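PDB 3TX6: putative branched-chain amino acid transport system substrate-binding protein from Rhodopseudomonas palustris, which probably serves as the periplasmic solute-binding component of an ABC transporter, capturing aromatic acids such as the bound 3-(4-hydroxy-phenyl)pyruvic acid for uptake. Local coordinates for residues I46-G51 with A61-T66; R108-V113 with A315-L320; E27-E32 with T269-K274. All blocks are in the same frame, centred on the assembly; numbering follows the deposited sequence.

Contact 1 of 3, residues I46-G51 with A61-T66; sequences IVLDDG and ARRFVT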
# COMPACT_ATOMS: atom_id res chain seq x y z
N ILE A 46 -1.06 -15.89 12.45
CA ILE A 46 0.28 -16.46 12.24
C ILE A 46 1.06 -15.54 11.32
O ILE A 46 0.62 -15.26 10.22
CB ILE A 46 0.22 -17.87 11.62
CG1 ILE A 46 -0.65 -18.79 12.47
CG2 ILE A 46 1.63 -18.42 11.51
CD1 ILE A 46 -1.35 -19.86 11.69
N VAL A 47 2.13 -14.96 11.84
CA VAL A 47 2.93 -13.95 11.14
C VAL A 47 4.29 -14.46 10.79
O VAL A 47 4.95 -15.04 11.63
CB VAL A 47 3.07 -12.65 11.97
CG1 VAL A 47 3.68 -11.55 11.10
CG2 VAL A 47 1.70 -12.25 12.50
N LEU A 48 4.69 -14.28 9.55
CA LEU A 48 6.02 -14.67 9.09
C LEU A 48 6.65 -13.54 8.29
O LEU A 48 5.95 -12.80 7.62
CB LEU A 48 5.90 -15.92 8.18
CG LEU A 48 5.45 -17.22 8.89
CD1 LEU A 48 5.22 -18.36 7.87
CD2 LEU A 48 6.44 -17.69 10.00
N ASP A 49 7.97 -13.48 8.32
CA ASP A 49 8.77 -12.63 7.47
C ASP A 49 9.05 -13.34 6.16
O ASP A 49 9.43 -14.51 6.17
CB ASP A 49 10.08 -12.36 8.20
CG ASP A 49 11.05 -11.46 7.47
OD1 ASP A 49 10.65 -10.61 6.64
OD2 ASP A 49 12.26 -11.62 7.76
N ASP A 50 9.01 -12.59 5.07
CA ASP A 50 9.49 -13.09 3.80
C ASP A 50 10.74 -12.36 3.25
O ASP A 50 11.23 -12.71 2.16
CB ASP A 50 8.39 -13.05 2.75
CG ASP A 50 7.71 -11.70 2.66
OD1 ASP A 50 8.41 -10.67 2.59
OD2 ASP A 50 6.45 -11.71 2.57
N GLY A 51 11.25 -11.35 3.95
CA GLY A 51 12.40 -10.61 3.49
C GLY A 51 12.19 -9.87 2.16
O GLY A 51 13.17 -9.43 1.55
N ALA A 61 3.04 -18.46 2.27
CA ALA A 61 1.65 -18.57 1.90
C ALA A 61 1.19 -20.04 1.89
O ALA A 61 0.09 -20.35 2.36
CB ALA A 61 1.35 -17.86 0.53
N ARG A 62 2.02 -20.92 1.35
CA ARG A 62 1.71 -22.31 1.31
C ARG A 62 1.62 -22.92 2.71
O ARG A 62 0.71 -23.69 2.98
CB ARG A 62 2.72 -23.06 0.44
CG ARG A 62 2.51 -24.56 0.37
CD ARG A 62 1.11 -25.01 -0.03
NE ARG A 62 0.76 -24.49 -1.32
CZ ARG A 62 -0.40 -24.71 -1.95
NH1 ARG A 62 -1.36 -25.40 -1.35
NH2 ARG A 62 -0.65 -24.14 -3.13
N ARG A 63 2.55 -22.54 3.60
CA ARG A 63 2.49 -23.02 4.98
C ARG A 63 1.16 -22.63 5.60
O ARG A 63 0.52 -23.39 6.29
CB ARG A 63 3.61 -22.44 5.85
CG ARG A 63 4.99 -23.01 5.60
CD ARG A 63 6.07 -22.45 6.52
NE ARG A 63 5.75 -22.79 7.88
CZ ARG A 63 6.19 -22.19 8.96
NH1 ARG A 63 7.03 -21.19 8.91
NH2 ARG A 63 5.78 -22.63 10.14
N PHE A 64 0.68 -21.42 5.32
CA PHE A 64 -0.57 -21.00 5.89
C PHE A 64 -1.73 -21.84 5.37
O PHE A 64 -2.64 -22.17 6.11
CB PHE A 64 -0.91 -19.53 5.58
CG PHE A 64 0.14 -18.54 6.03
CD1 PHE A 64 0.82 -18.71 7.21
CD2 PHE A 64 0.34 -17.38 5.30
CE1 PHE A 64 1.73 -17.77 7.64
CE2 PHE A 64 1.27 -16.46 5.69
CZ PHE A 64 1.95 -16.63 6.88
N VAL A 65 -1.73 -22.11 4.06
CA VAL A 65 -2.96 -22.63 3.46
C VAL A 65 -3.05 -24.11 3.73
O VAL A 65 -4.19 -24.62 3.80
CB VAL A 65 -3.18 -22.22 1.94
CG1 VAL A 65 -3.15 -20.72 1.71
CG2 VAL A 65 -2.20 -22.87 1.03
N THR A 66 -1.91 -24.76 3.99
CA THR A 66 -1.78 -26.20 4.14
C THR A 66 -1.43 -26.71 5.59
O THR A 66 -2.09 -27.59 6.18
CB THR A 66 -0.75 -26.70 3.08
OG1 THR A 66 -1.37 -26.82 1.76
CG2 THR A 66 -0.12 -27.95 3.57

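Contact 2 of 3, residues R108-V113 with A315-L320; sequences RAKWSV and AIRKAL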
# COMPACT_ATOMS: atom_id res chain seq x y z
N ARG A 108 -5.68 -13.69 -11.06
CA ARG A 108 -5.54 -13.40 -9.63
C ARG A 108 -6.81 -12.88 -8.97
O ARG A 108 -6.89 -12.80 -7.75
CB ARG A 108 -4.44 -12.38 -9.50
CG ARG A 108 -3.07 -12.88 -9.89
CD ARG A 108 -2.03 -11.77 -9.93
NE ARG A 108 -0.84 -12.32 -10.58
CZ ARG A 108 0.04 -11.63 -11.27
NH1 ARG A 108 -0.13 -10.33 -11.42
NH2 ARG A 108 1.07 -12.26 -11.84
N ALA A 109 -7.77 -12.46 -9.77
CA ALA A 109 -8.90 -11.67 -9.26
C ALA A 109 -9.87 -12.46 -8.42
O ALA A 109 -10.53 -11.87 -7.56
CB ALA A 109 -9.68 -10.98 -10.37
N LYS A 110 -10.01 -13.75 -8.65
CA LYS A 110 -11.06 -14.47 -7.93
C LYS A 110 -10.83 -14.45 -6.43
O LYS A 110 -11.75 -14.19 -5.70
CB LYS A 110 -11.18 -15.90 -8.42
CG LYS A 110 -12.35 -16.63 -7.78
CD LYS A 110 -12.66 -17.96 -8.43
CE LYS A 110 -13.74 -18.72 -7.64
NZ LYS A 110 -14.24 -20.00 -8.21
N TRP A 111 -9.60 -14.71 -5.99
CA TRP A 111 -9.32 -14.87 -4.55
C TRP A 111 -8.58 -13.72 -3.91
O TRP A 111 -8.48 -13.71 -2.70
CB TRP A 111 -8.64 -16.19 -4.27
CG TRP A 111 -9.55 -17.34 -4.56
CD1 TRP A 111 -9.59 -18.11 -5.71
CD2 TRP A 111 -10.58 -17.85 -3.69
NE1 TRP A 111 -10.57 -19.06 -5.58
CE2 TRP A 111 -11.23 -18.92 -4.41
CE3 TRP A 111 -11.05 -17.50 -2.43
CZ2 TRP A 111 -12.28 -19.66 -3.85
CZ3 TRP A 111 -12.10 -18.25 -1.87
CH2 TRP A 111 -12.71 -19.29 -2.58
N SER A 112 -8.10 -12.73 -4.69
CA SER A 112 -7.34 -11.61 -4.15
C SER A 112 -8.09 -10.29 -4.25
O SER A 112 -8.68 -9.98 -5.26
CB SER A 112 -5.99 -11.42 -4.88
OG SER A 112 -5.13 -12.54 -4.70
N VAL A 113 -8.01 -9.54 -3.15
CA VAL A 113 -8.33 -8.13 -3.12
C VAL A 113 -7.09 -7.39 -2.59
O VAL A 113 -6.19 -8.01 -2.03
CB VAL A 113 -9.54 -7.81 -2.23
CG1 VAL A 113 -10.81 -8.44 -2.82
CG2 VAL A 113 -9.35 -8.21 -0.77
N ALA A 315 -17.60 -18.35 1.42
CA ALA A 315 -18.54 -17.35 1.96
C ALA A 315 -17.81 -16.02 2.22
O ALA A 315 -18.39 -14.96 2.02
CB ALA A 315 -19.23 -17.85 3.23
N ILE A 316 -16.54 -16.09 2.63
CA ILE A 316 -15.75 -14.87 2.73
C ILE A 316 -15.60 -14.21 1.36
O ILE A 316 -15.77 -12.99 1.22
CB ILE A 316 -14.38 -15.12 3.39
CG1 ILE A 316 -14.61 -15.50 4.86
CG2 ILE A 316 -13.46 -13.91 3.23
CD1 ILE A 316 -13.36 -15.91 5.60
N ARG A 317 -15.22 -15.01 0.37
CA ARG A 317 -15.09 -14.50 -1.01
C ARG A 317 -16.35 -13.77 -1.45
O ARG A 317 -16.29 -12.66 -1.99
CB ARG A 317 -14.79 -15.62 -1.98
CG ARG A 317 -14.45 -15.15 -3.40
CD ARG A 317 -14.18 -16.31 -4.37
NE ARG A 317 -15.37 -17.09 -4.72
CZ ARG A 317 -16.23 -16.77 -5.70
NH1 ARG A 317 -16.08 -15.66 -6.39
NH2 ARG A 317 -17.27 -17.54 -5.96
N LYS A 318 -17.50 -14.40 -1.26
CA LYS A 318 -18.75 -13.78 -1.67
C LYS A 318 -19.07 -12.54 -0.81
O LYS A 318 -19.58 -11.55 -1.33
CB LYS A 318 -19.92 -14.77 -1.62
CG LYS A 318 -19.80 -15.92 -2.60
CD LYS A 318 -19.94 -15.51 -4.05
CE LYS A 318 -20.46 -16.66 -4.92
NZ LYS A 318 -20.56 -16.26 -6.36
N ALA A 319 -18.74 -12.57 0.48
CA ALA A 319 -19.01 -11.44 1.37
C ALA A 319 -18.17 -10.22 1.05
O ALA A 319 -18.62 -9.08 1.22
CB ALA A 319 -18.86 -11.85 2.80
N LEU A 320 -16.98 -10.45 0.51
CA LEU A 320 -16.15 -9.31 0.07
C LEU A 320 -16.81 -8.47 -0.99
O LEU A 320 -16.56 -7.27 -1.07
CB LEU A 320 -14.75 -9.75 -0.44
CG LEU A 320 -13.75 -10.26 0.61
CD1 LEU A 320 -12.65 -11.08 -0.05
CD2 LEU A 320 -13.21 -9.07 1.41
O HOH W 1 -14.28 -13.38 -6.20

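Contact 3 of 3, residues E27-E32 with T269-K274; sequences ERNALE and TAYEAK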
# COMPACT_ATOMS: atom_id res chain seq x y z
N GLU A 27 3.48 -3.02 9.66
CA GLU A 27 2.39 -3.95 9.36
C GLU A 27 2.25 -5.02 10.42
O GLU A 27 1.12 -5.34 10.85
CB GLU A 27 2.60 -4.53 7.96
CG GLU A 27 2.33 -3.47 6.92
CD GLU A 27 2.74 -3.73 5.48
OE1 GLU A 27 3.38 -4.73 5.17
OE2 GLU A 27 2.41 -2.82 4.67
N ARG A 28 3.38 -5.59 10.83
CA ARG A 28 3.38 -6.59 11.89
C ARG A 28 2.98 -5.96 13.23
O ARG A 28 2.17 -6.50 13.96
CB ARG A 28 4.77 -7.22 12.00
CG ARG A 28 4.95 -8.10 13.23
CD ARG A 28 6.14 -9.06 13.05
NE ARG A 28 6.32 -9.92 14.22
CZ ARG A 28 6.95 -9.53 15.33
NH1 ARG A 28 7.06 -10.37 16.36
NH2 ARG A 28 7.47 -8.31 15.39
N ASN A 29 3.53 -4.79 13.53
CA ASN A 29 3.24 -4.14 14.80
C ASN A 29 1.75 -3.75 14.92
O ASN A 29 1.19 -3.74 16.01
CB ASN A 29 4.12 -2.93 15.04
CG ASN A 29 5.56 -3.28 15.37
OD1 ASN A 29 5.87 -4.40 15.71
ND2 ASN A 29 6.43 -2.29 15.29
N ALA A 30 1.10 -3.42 13.80
CA ALA A 30 -0.26 -2.97 13.86
C ALA A 30 -1.18 -4.11 14.34
O ALA A 30 -2.31 -3.85 14.78
CB ALA A 30 -0.71 -2.47 12.48
N LEU A 31 -0.71 -5.36 14.20
CA LEU A 31 -1.51 -6.50 14.60
C LEU A 31 -1.81 -6.52 16.11
O LEU A 31 -2.76 -7.20 16.56
CB LEU A 31 -0.80 -7.80 14.22
CG LEU A 31 -0.49 -7.98 12.71
CD1 LEU A 31 0.35 -9.22 12.50
CD2 LEU A 31 -1.78 -8.01 11.91
N GLU A 32 -1.06 -5.74 16.91
CA GLU A 32 -1.36 -5.63 18.34
C GLU A 32 -2.71 -4.94 18.61
O GLU A 32 -3.32 -5.12 19.66
CB GLU A 32 -0.23 -4.87 19.03
CG GLU A 32 -0.42 -4.75 20.56
CD GLU A 32 0.79 -4.22 21.30
OE1 GLU A 32 1.87 -4.09 20.68
OE2 GLU A 32 0.65 -3.97 22.51
N THR A 269 -3.72 6.57 17.37
CA THR A 269 -3.62 6.72 18.83
C THR A 269 -2.90 5.50 19.42
O THR A 269 -1.99 5.63 20.22
CB THR A 269 -5.01 6.95 19.45
OG1 THR A 269 -5.56 8.14 18.90
CG2 THR A 269 -4.90 7.06 20.92
N ALA A 270 -3.29 4.31 18.99
CA ALA A 270 -2.72 3.08 19.53
C ALA A 270 -1.23 2.95 19.14
O ALA A 270 -0.37 2.69 19.97
CB ALA A 270 -3.51 1.88 19.05
N TYR A 271 -0.95 3.11 17.85
CA TYR A 271 0.40 2.91 17.33
C TYR A 271 1.35 3.96 17.93
O TYR A 271 2.46 3.63 18.34
CB TYR A 271 0.40 2.98 15.78
CG TYR A 271 1.63 2.32 15.18
CD1 TYR A 271 2.88 2.98 15.18
CD2 TYR A 271 1.60 1.03 14.70
CE1 TYR A 271 4.02 2.38 14.68
CE2 TYR A 271 2.72 0.43 14.22
CZ TYR A 271 3.96 1.10 14.25
OH TYR A 271 5.10 0.45 13.78
N GLU A 272 0.90 5.21 17.95
CA GLU A 272 1.76 6.29 18.42
C GLU A 272 1.90 6.28 19.95
O GLU A 272 2.91 6.73 20.45
CB GLU A 272 1.28 7.63 17.86
CG GLU A 272 1.34 7.59 16.32
CD GLU A 272 0.98 8.87 15.62
OE1 GLU A 272 0.06 9.58 16.11
OE2 GLU A 272 1.60 9.18 14.57
N ALA A 273 0.93 5.75 20.69
CA ALA A 273 1.12 5.56 22.13
C ALA A 273 2.26 4.57 22.43
O ALA A 273 3.08 4.82 23.32
CB ALA A 273 -0.18 5.15 22.82
N LYS A 274 2.38 3.50 21.64
CA LYS A 274 3.45 2.54 21.89
C LYS A 274 4.78 2.97 21.24
O LYS A 274 5.85 2.74 21.78
CB LYS A 274 3.05 1.15 21.43
CG LYS A 274 4.10 0.10 21.79
CD LYS A 274 3.57 -1.31 21.70
CE LYS A 274 4.66 -2.33 21.97
NZ LYS A 274 4.06 -3.69 22.20

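Contact 1 of 3, residues I46-G51 with A61-T66
Leu48 and Ile46, on strand 41-49, pack against Phe64 and Arg63 of helix 54-67, the strand and the helix that follows it in a Rossmann-like alpha/beta lobe of a periplasmic binding protein. The helix returns over the sheet almost antiparallel to the strand: the two short axes lie 10.1 Å apart at 161°, so the contact is made mostly by side chains.

The apolar part centres on the Phe64 ring. With CG anti to its carbonyl carbon (chi1 -57°), Phe64 brings the end of its ring close to the strand and slides past Leu48 in the opposite direction. Leu48 CD1 reaches Phe64 CE1 at 3.5 Å, and Ile46 CG2 comes to 3.9 Å from the same ring carbon, so CE1 is shared by two strand residues that both point at the helix. The backbone takes part as well, Ile46 O lying 3.8 Å from Phe64 CE1. Ile73 of strand 72-75, two places along the sheet, also touches the ring, extending this apolar layer.

Polar bonding gathers where the strand ends. Asp49 forms an Asx turn, its OD1 accepting from Gly51 N at 2.9 Å from well above the carboxylate plane.

Toward the exposed side, Arg63 runs across Leu48. Its chain bends at chi3 (63°), and its charge is met by a salt bridge from NH2 to Glu67 on the same helix. The other terminal nitrogen, Arg63 NH1, lies against both leucine methyls, 3.5 Å from Leu48 CD1 and 3.7 Å from Leu48 CD2.

Contact 2 of 3, residues R108-V113 with A315-L320
Arg317 lies against Trp111 and Lys110, which stand side by side, in a contact that joins the turn between helix 106-109 and edge strand 112-114 to helix 310-322, brought back from far along the chain to flank the same lobe of the periplasmic-binding-protein fold. The indole meets the CD methylene of the arginine, the lysine its guanidinium. Trp111 and Arg317 meet roughly square-on. Arg317 CD sits over one face of the indole, 3.6 Å from the centroid of the six-membered ring and only 4° off its normal, a well-centred CH-pi contact. Arg317 CB touches the rim of the six-membered ring, 3.8 Å from Trp111 CZ3. The guanidinium lies farther out, its plane turned 66° from the indole, and any cation-pi attraction is at most weak.

Lys110 closes in on the guanidinium itself. Its chain is extended, with CG anti to the backbone N (chi1 -175°), which lays CE over the centre of one guanidinium face, 3.7 Å from Arg317 CZ. Lys110 O adds a second tie: a water donates to it at 2.7 Å and accepts from Arg317 NH1 at 2.9 Å, in the plane of the guanidinium. Deeper in, Val113 CG1 and Leu320 CD1 meet at 4.2 Å in a purely apolar contact.

The two cationic ends come close, Lys110 NZ standing 4.5 Å from Arg317 NH2, but NH2 is also salt-bridged to Glu314 on its own helix. That carboxylate probably offsets the like charges, so cohesion here appears to rest on methylene packing against flat faces and on the bridging water.

Contact 3 of 3, residues E27-E32 with T269-K274
The end of helix 21-29 and the turn after it lie beside helix 261-275, with Ala30 and Tyr271 the nearest pair at 6.9 Å between their CA atoms. In this periplasmic-binding-protein fold the contact joins two helical elements of one lobe, remote along the chain, by packing, one weak hydrogen bond and a salt bridge.

Tyr271 spans from one element to the other. Having CG anti to its backbone N (chi1 -161°), it sends its ring across to Asn29, whose CB lies 3.7 Å from Tyr271 CE2. Ala30 N approaches the ring edge near its plane. Asn29 ND2 donates to Tyr271 OH at 3.4 Å, a weak bond though fairly straight at 163°; the amide and ring planes are 40° apart. Phe33, in the loop after Glu32, and Tyr275, on the tyrosine's own helix, also touch it. A serine in place of Tyr271 would probably open a gap beside Asn29 CB and Ala30, and take away the weak hydroxyl partner of Asn29 ND2.

Farther out, two exposed, extended side chains cross at about a right angle and close a salt bridge. Lys274 NZ bonds to Glu32 OE1 at 2.7 Å, through the syn lone pair of that oxygen, with Lys274 CD 3.4 Å from the same OE1.

How the contacts relate
Contacts 1 and 2 reach the same six-stranded sheet, at strand 41-49 and at outermost strand 112-114, with no touch between them. Contact 3 joins two helical elements, yet it meets contact 1 directly: Leu31 CD1 packs 3.3 Å from Val47 CG2, on the side of the strand turned from helix 54-67, so strand 41-49 has packing on both sides. Contact 2 is the most buried of the three; the others are partly buried. Their chemistry differs accordingly: contact 1 is mainly apolar around a phenylalanine, contact 2 sets an arginine against an indole and a water, and contact 3 ends in an exposed salt bridge.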